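Long-range contact in metallo-beta-lactamase domain-containing protein (Thermotoga maritima, PDB 3H3E), which binds zinc and is probably a metal-dependent hydrolase of the metallo-beta-lactamase superfamily, though its substrate is unknown: residues H16-E30 against G45-I59. The protein carries 2 engineered substitutions. Numbering follows the deposited sequence.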
loop_
_atom_site.group_PDB
_atom_site.type_symbol
_atom_site.label_atom_id
_atom_site.label_comp_id
_atom_site.label_asym_id
_atom_site.label_seq_id
_atom_site.Cartn_x
_atom_site.Cartn_y
_atom_site.Cartn_z
ATOM N N HIS A 16 -7.330 -6.344 8.581
ATOM C CA HIS A 16 -6.610 -7.615 8.644
ATOM C C HIS A 16 -5.456 -7.677 7.673
ATOM O O HIS A 16 -5.647 -7.503 6.479
ATOM C CB HIS A 16 -7.535 -8.780 8.324
ATOM C CG HIS A 16 -8.517 -9.093 9.404
ATOM N ND1 HIS A 16 -9.727 -8.442 9.519
ATOM C CD2 HIS A 16 -8.481 -10.005 10.405
ATOM C CE1 HIS A 16 -10.394 -8.940 10.546
ATOM N NE2 HIS A 16 -9.660 -9.887 11.101
ATOM N N VAL A 17 -4.258 -7.954 8.165
ATOM C CA VAL A 17 -3.167 -8.163 7.237
ATOM C C VAL A 17 -3.309 -9.576 6.688
ATOM O O VAL A 17 -3.264 -10.535 7.430
ATOM C CB VAL A 17 -1.794 -7.944 7.897
ATOM C CG1 VAL A 17 -0.693 -8.314 6.943
ATOM C CG2 VAL A 17 -1.645 -6.495 8.290
ATOM N N LEU A 18 -3.532 -9.707 5.389
ATOM C CA LEU A 18 -3.760 -11.023 4.814
ATOM C C LEU A 18 -2.497 -11.541 4.153
ATOM O O LEU A 18 -2.353 -12.725 3.930
ATOM C CB LEU A 18 -4.908 -10.981 3.808
ATOM C CG LEU A 18 -6.319 -10.690 4.322
ATOM C CD1 LEU A 18 -7.298 -11.049 3.221
ATOM C CD2 LEU A 18 -6.632 -11.479 5.597
ATOM N N CYS A 19 -1.578 -10.645 3.829
ATOM C CA CYS A 19 -0.286 -11.071 3.298
ATOM C C CYS A 19 0.814 -10.074 3.663
ATOM O O CYS A 19 0.602 -8.858 3.651
ATOM C CB CYS A 19 -0.355 -11.261 1.787
ATOM S SG CYS A 19 1.224 -11.688 1.055
ATOM N N ASP A 20 1.975 -10.604 4.023
ATOM C CA ASP A 20 3.110 -9.787 4.434
ATOM C C ASP A 20 4.327 -10.685 4.493
ATOM O O ASP A 20 4.210 -11.903 4.424
ATOM C CB ASP A 20 2.871 -9.160 5.808
ATOM C CG ASP A 20 3.930 -8.149 6.172
ATOM O OD1 ASP A 20 4.092 -7.175 5.405
ATOM O OD2 ASP A 20 4.594 -8.319 7.221
ATOM N N ASP A 21 5.502 -10.091 4.626
ATOM C CA ASP A 21 6.721 -10.883 4.642
ATOM C C ASP A 21 6.869 -11.710 5.934
ATOM O O ASP A 21 7.464 -12.783 5.911
ATOM C CB ASP A 21 7.941 -10.001 4.360
ATOM C CG ASP A 21 7.851 -9.288 3.016
ATOM O OD1 ASP A 21 6.840 -8.617 2.754
ATOM O OD2 ASP A 21 8.795 -9.382 2.218
ATOM N N SER A 22 6.296 -11.221 7.034
ATOM C CA SER A 22 6.295 -11.931 8.316
ATOM C C SER A 22 4.936 -12.539 8.616
ATOM O O SER A 22 3.967 -12.263 7.925
ATOM C CB SER A 22 6.667 -10.983 9.447
ATOM O OG SER A 22 7.815 -10.249 9.091
ATOM N N SER A 23 4.858 -13.358 9.658
ATOM C CA SER A 23 3.598 -14.010 9.998
ATOM C C SER A 23 3.588 -14.547 11.422
ATOM O O SER A 23 4.628 -14.913 11.958
ATOM C CB SER A 23 3.304 -15.147 9.014
ATOM O OG SER A 23 4.297 -16.158 9.087
ATOM N N GLN A 24 2.408 -14.580 12.029
ATOM C CA GLN A 24 2.239 -15.212 13.325
ATOM C C GLN A 24 1.966 -16.676 13.068
ATOM O O GLN A 24 1.531 -17.038 11.979
ATOM C CB GLN A 24 1.064 -14.598 14.083
ATOM C CG GLN A 24 1.270 -14.532 15.595
ATOM C CD GLN A 24 2.165 -13.366 16.033
ATOM O OE1 GLN A 24 3.263 -13.156 15.498
ATOM N NE2 GLN A 24 1.692 -12.604 17.019
ATOM N N ASN A 25 2.222 -17.518 14.065
ATOM C CA ASN A 25 2.014 -18.960 13.924
ATOM C C ASN A 25 0.637 -19.301 13.330
ATOM O O ASN A 25 -0.413 -18.921 13.866
ATOM C CB ASN A 25 2.216 -19.688 15.273
ATOM C CG ASN A 25 3.697 -19.831 15.673
ATOM O OD1 ASN A 25 4.602 -19.643 14.855
ATOM N ND2 ASN A 25 3.937 -20.172 16.942
ATOM N N GLY A 26 0.649 -20.023 12.219
ATOM C CA GLY A 26 -0.590 -20.453 11.600
ATOM C C GLY A 26 -0.799 -19.801 10.250
ATOM O O GLY A 26 -1.408 -20.385 9.353
ATOM N N PHE A 27 -0.279 -18.584 10.111
ATOM C CA PHE A 27 -0.467 -17.792 8.906
ATOM C C PHE A 27 0.741 -17.882 7.994
ATOM O O PHE A 27 1.877 -17.934 8.455
ATOM C CB PHE A 27 -0.771 -16.334 9.270
ATOM C CG PHE A 27 -2.080 -16.157 9.983
ATOM C CD1 PHE A 27 -3.249 -15.959 9.272
ATOM C CD2 PHE A 27 -2.145 -16.209 11.360
ATOM C CE1 PHE A 27 -4.453 -15.809 9.923
ATOM C CE2 PHE A 27 -3.345 -16.056 12.017
ATOM C CZ PHE A 27 -4.500 -15.859 11.300
ATOM N N GLU A 28 0.482 -17.915 6.694
ATOM C CA GLU A 28 1.552 -18.013 5.720
ATOM C C GLU A 28 2.062 -16.635 5.366
ATOM O O GLU A 28 1.377 -15.633 5.568
ATOM C CB GLU A 28 1.074 -18.743 4.474
ATOM C CG GLU A 28 0.672 -20.179 4.739
ATOM C CD GLU A 28 0.389 -20.941 3.464
ATOM O OE1 GLU A 28 0.545 -20.346 2.370
ATOM O OE2 GLU A 28 0.016 -22.135 3.556
ATOM N N SER A 29 3.279 -16.583 4.850
ATOM C CA SER A 29 3.892 -15.312 4.512
ATOM C C SER A 29 4.635 -15.410 3.191
ATOM O O SER A 29 5.198 -16.447 2.852
ATOM C CB SER A 29 4.856 -14.872 5.615
ATOM O OG SER A 29 5.998 -15.706 5.656
ATOM N N GLU A 30 4.622 -14.323 2.438
ATOM C CA GLU A 30 5.477 -14.213 1.281
ATOM C C GLU A 30 5.925 -12.774 1.139
ATOM O O GLU A 30 5.478 -11.896 1.872
ATOM C CB GLU A 30 4.760 -14.693 0.021
ATOM C CG GLU A 30 3.542 -13.893 -0.366
ATOM C CD GLU A 30 2.778 -14.524 -1.515
ATOM O OE1 GLU A 30 3.132 -15.655 -1.897
ATOM O OE2 GLU A 30 1.823 -13.902 -2.033
ATOM N N GLY A 45 -1.013 -9.436 -2.628
ATOM C CA GLY A 45 0.193 -10.246 -2.578
ATOM C C GLY A 45 0.760 -10.721 -3.907
ATOM O O GLY A 45 0.424 -10.194 -4.964
ATOM N N LYS A 46 1.629 -11.731 -3.843
ATOM C CA LYS A 46 2.266 -12.338 -5.014
ATOM C C LYS A 46 1.434 -13.502 -5.540
ATOM O O LYS A 46 1.231 -13.642 -6.750
ATOM C CB LYS A 46 3.658 -12.852 -4.628
ATOM C CG LYS A 46 4.429 -13.579 -5.726
ATOM C CD LYS A 46 5.788 -14.089 -5.226
ATOM C CE LYS A 46 5.664 -15.447 -4.576
ATOM N NZ LYS A 46 6.906 -15.872 -3.885
ATOM N N SER A 47 0.962 -14.342 -4.619
ATOM C CA SER A 47 0.178 -15.523 -4.978
ATOM C C SER A 47 -1.094 -15.611 -4.155
ATOM O O SER A 47 -1.726 -14.599 -3.886
ATOM C CB SER A 47 0.999 -16.781 -4.778
ATOM O OG SER A 47 1.430 -16.844 -3.444
ATOM N N ASP A 48 -1.460 -16.816 -3.734
ATOM C CA ASP A 48 -2.746 -17.021 -3.065
ATOM C C ASP A 48 -2.626 -17.027 -1.554
ATOM O O ASP A 48 -3.572 -17.381 -0.855
ATOM C CB ASP A 48 -3.416 -18.315 -3.539
ATOM C CG ASP A 48 -2.567 -19.545 -3.276
ATOM O OD1 ASP A 48 -1.435 -19.406 -2.758
ATOM O OD2 ASP A 48 -3.034 -20.659 -3.582
ATOM N N VAL A 49 -1.464 -16.630 -1.051
ATOM C CA VAL A 49 -1.272 -16.508 0.388
ATOM C C VAL A 49 -2.367 -15.686 1.073
ATOM O O VAL A 49 -2.871 -16.073 2.117
ATOM C CB VAL A 49 0.114 -15.945 0.734
ATOM C CG1 VAL A 49 0.157 -15.465 2.176
ATOM C CG2 VAL A 49 1.162 -17.000 0.492
ATOM N N PHE A 50 -2.746 -14.561 0.488
ATOM C CA PHE A 50 -3.815 -13.765 1.072
ATOM C C PHE A 50 -5.121 -14.556 1.239
ATOM O O PHE A 50 -5.804 -14.404 2.245
ATOM C CB PHE A 50 -4.031 -12.463 0.287
ATOM C CG PHE A 50 -4.746 -12.640 -1.031
ATOM C CD1 PHE A 50 -4.178 -13.376 -2.055
ATOM C CD2 PHE A 50 -5.974 -12.033 -1.256
ATOM C CE1 PHE A 50 -4.838 -13.534 -3.274
ATOM C CE2 PHE A 50 -6.622 -12.176 -2.469
ATOM C CZ PHE A 50 -6.051 -12.938 -3.483
ATOM N N LEU A 51 -5.451 -15.409 0.269
ATOM C CA LEU A 51 -6.688 -16.199 0.314
ATOM C C LEU A 51 -6.638 -17.262 1.379
ATOM O O LEU A 51 -7.636 -17.552 2.042
ATOM C CB LEU A 51 -6.916 -16.913 -1.007
ATOM C CG LEU A 51 -7.601 -16.137 -2.120
ATOM C CD1 LEU A 51 -7.570 -16.951 -3.419
ATOM C CD2 LEU A 51 -9.012 -15.819 -1.703
ATOM N N LYS A 52 -5.474 -17.884 1.505
ATOM C CA LYS A 52 -5.306 -18.977 2.436
ATOM C C LYS A 52 -5.383 -18.435 3.852
ATOM O O LYS A 52 -6.016 -19.037 4.722
ATOM C CB LYS A 52 -3.994 -19.692 2.174
ATOM C CG LYS A 52 -3.947 -20.363 0.820
ATOM C CD LYS A 52 -2.983 -21.542 0.825
ATOM C CE LYS A 52 -1.674 -21.250 0.100
ATOM N NZ LYS A 52 -1.596 -21.981 -1.203
ATOM N N ASN A 53 -4.769 -17.277 4.074
ATOM C CA ASN A 53 -4.887 -16.590 5.359
ATOM C C ASN A 53 -6.316 -16.165 5.644
ATOM O O ASN A 53 -6.797 -16.314 6.761
ATOM C CB ASN A 53 -3.933 -15.396 5.448
ATOM C CG ASN A 53 -2.480 -15.829 5.556
ATOM O OD1 ASN A 53 -2.184 -16.942 6.005
ATOM N ND2 ASN A 53 -1.568 -14.962 5.134
ATOM N N ALA A 54 -6.998 -15.655 4.627
ATOM C CA ALA A 54 -8.403 -15.292 4.754
ATOM C C ALA A 54 -9.272 -16.493 5.130
ATOM O O ALA A 54 -10.120 -16.394 6.021
ATOM C CB ALA A 54 -8.900 -14.637 3.485
ATOM N N ARG A 55 -9.062 -17.629 4.466
ATOM C CA ARG A 55 -9.784 -18.849 4.824
ATOM C C ARG A 55 -9.467 -19.271 6.247
ATOM O O ARG A 55 -10.344 -19.719 6.973
ATOM C CB ARG A 55 -9.478 -19.981 3.852
ATOM C CG ARG A 55 -10.229 -19.860 2.528
ATOM C CD ARG A 55 -10.241 -21.182 1.747
ATOM N NE ARG A 55 -8.971 -21.421 1.064
ATOM C CZ ARG A 55 -8.663 -20.942 -0.139
ATOM N NH1 ARG A 55 -9.535 -20.200 -0.811
ATOM N NH2 ARG A 55 -7.478 -21.202 -0.670
ATOM N N LYS A 56 -8.212 -19.115 6.652
ATOM C CA LYS A 56 -7.816 -19.406 8.025
ATOM C C LYS A 56 -8.652 -18.582 9.008
ATOM O O LYS A 56 -8.963 -19.044 10.102
ATOM C CB LYS A 56 -6.308 -19.165 8.217
ATOM C CG LYS A 56 -5.819 -19.163 9.666
ATOM C CD LYS A 56 -5.727 -20.575 10.227
ATOM C CE LYS A 56 -5.820 -20.602 11.751
ATOM N NZ LYS A 56 -6.309 -21.935 12.232
ATOM N N LEU A 57 -9.028 -17.368 8.616
ATOM C CA LEU A 57 -9.851 -16.503 9.469
ATOM C C LEU A 57 -11.327 -16.637 9.137
ATOM O O LEU A 57 -12.163 -15.962 9.727
ATOM C CB LEU A 57 -9.454 -15.044 9.295
ATOM C CG LEU A 57 -7.980 -14.717 9.463
ATOM C CD1 LEU A 57 -7.596 -13.517 8.630
ATOM C CD2 LEU A 57 -7.677 -14.480 10.919
ATOM N N GLY A 58 -11.643 -17.500 8.178
ATOM C CA GLY A 58 -13.018 -17.729 7.777
ATOM C C GLY A 58 -13.674 -16.476 7.241
ATOM O O GLY A 58 -14.867 -16.263 7.440
ATOM N N ILE A 59 -12.885 -15.648 6.557
ATOM C CA ILE A 59 -13.377 -14.409 5.955
ATOM C C ILE A 59 -13.681 -14.533 4.463
ATOM O O ILE A 59 -12.907 -15.118 3.697
ATOM C CB ILE A 59 -12.363 -13.269 6.102
ATOM C CG1 ILE A 59 -12.070 -12.991 7.573
ATOM C CG2 ILE A 59 -12.895 -12.014 5.449
ATOM C CD1 ILE A 59 -10.778 -12.244 7.780
HETATM O O HOH W 1 -1.070 -13.196 -1.365
#
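Glu30 OE2 accepts two backbone N-H groups from the loop ahead of helix 49-56: Ser47 N at 2.8 Å, on the syn side of the carboxylate, and Lys46 N at 2.8 Å, from above its plane. Ser47 OG donates to the syn lone pair of Glu30 OE1 at 2.6 Å, which leaves the carboxylate little freedom to turn. Glu30 CG lies between the backbone N and the carbonyl carbon (chi1 63°), and the chain then runs extended, bringing the carboxylate to residues 46-47. In this metallo-beta-lactamase fold the contact lays helix 49-56 across strand 13-19 of one mixed sheet, and the loop after that strand folds over the helix. The N-to-C directions of strand 16-19 and helix 49-56 lie 134° apart. Asn53 joins strand and loop through one amide. Asn53 ND2 donates to Leu18 O at 2.7 Å and to Glu28 O, both acceptors close to the amide plane. Asn53 OD1 accepts Glu28 N at 2.9 Å on a lone pair. The two ND2 bonds are nearly straight and the OD1 bond more bent; together they fix the amide's rotation. Val49 lies between the two polar clusters, CG1 against Glu28 O and CG2 against the Glu30 carboxylate. From the sheet, Leu18 puts CD1 on Ala54 CB and CD2 on Leu57 CD1; Leu41 and Leu61 also touch its side chain. Phe27 is met at its ring edge by Leu57. Gly58 closes the helix in a Schellman motif, and Ile59 CD1 sits over the His16 imidazole in a CH-pi contact, 4.1 Å from the ring centroid.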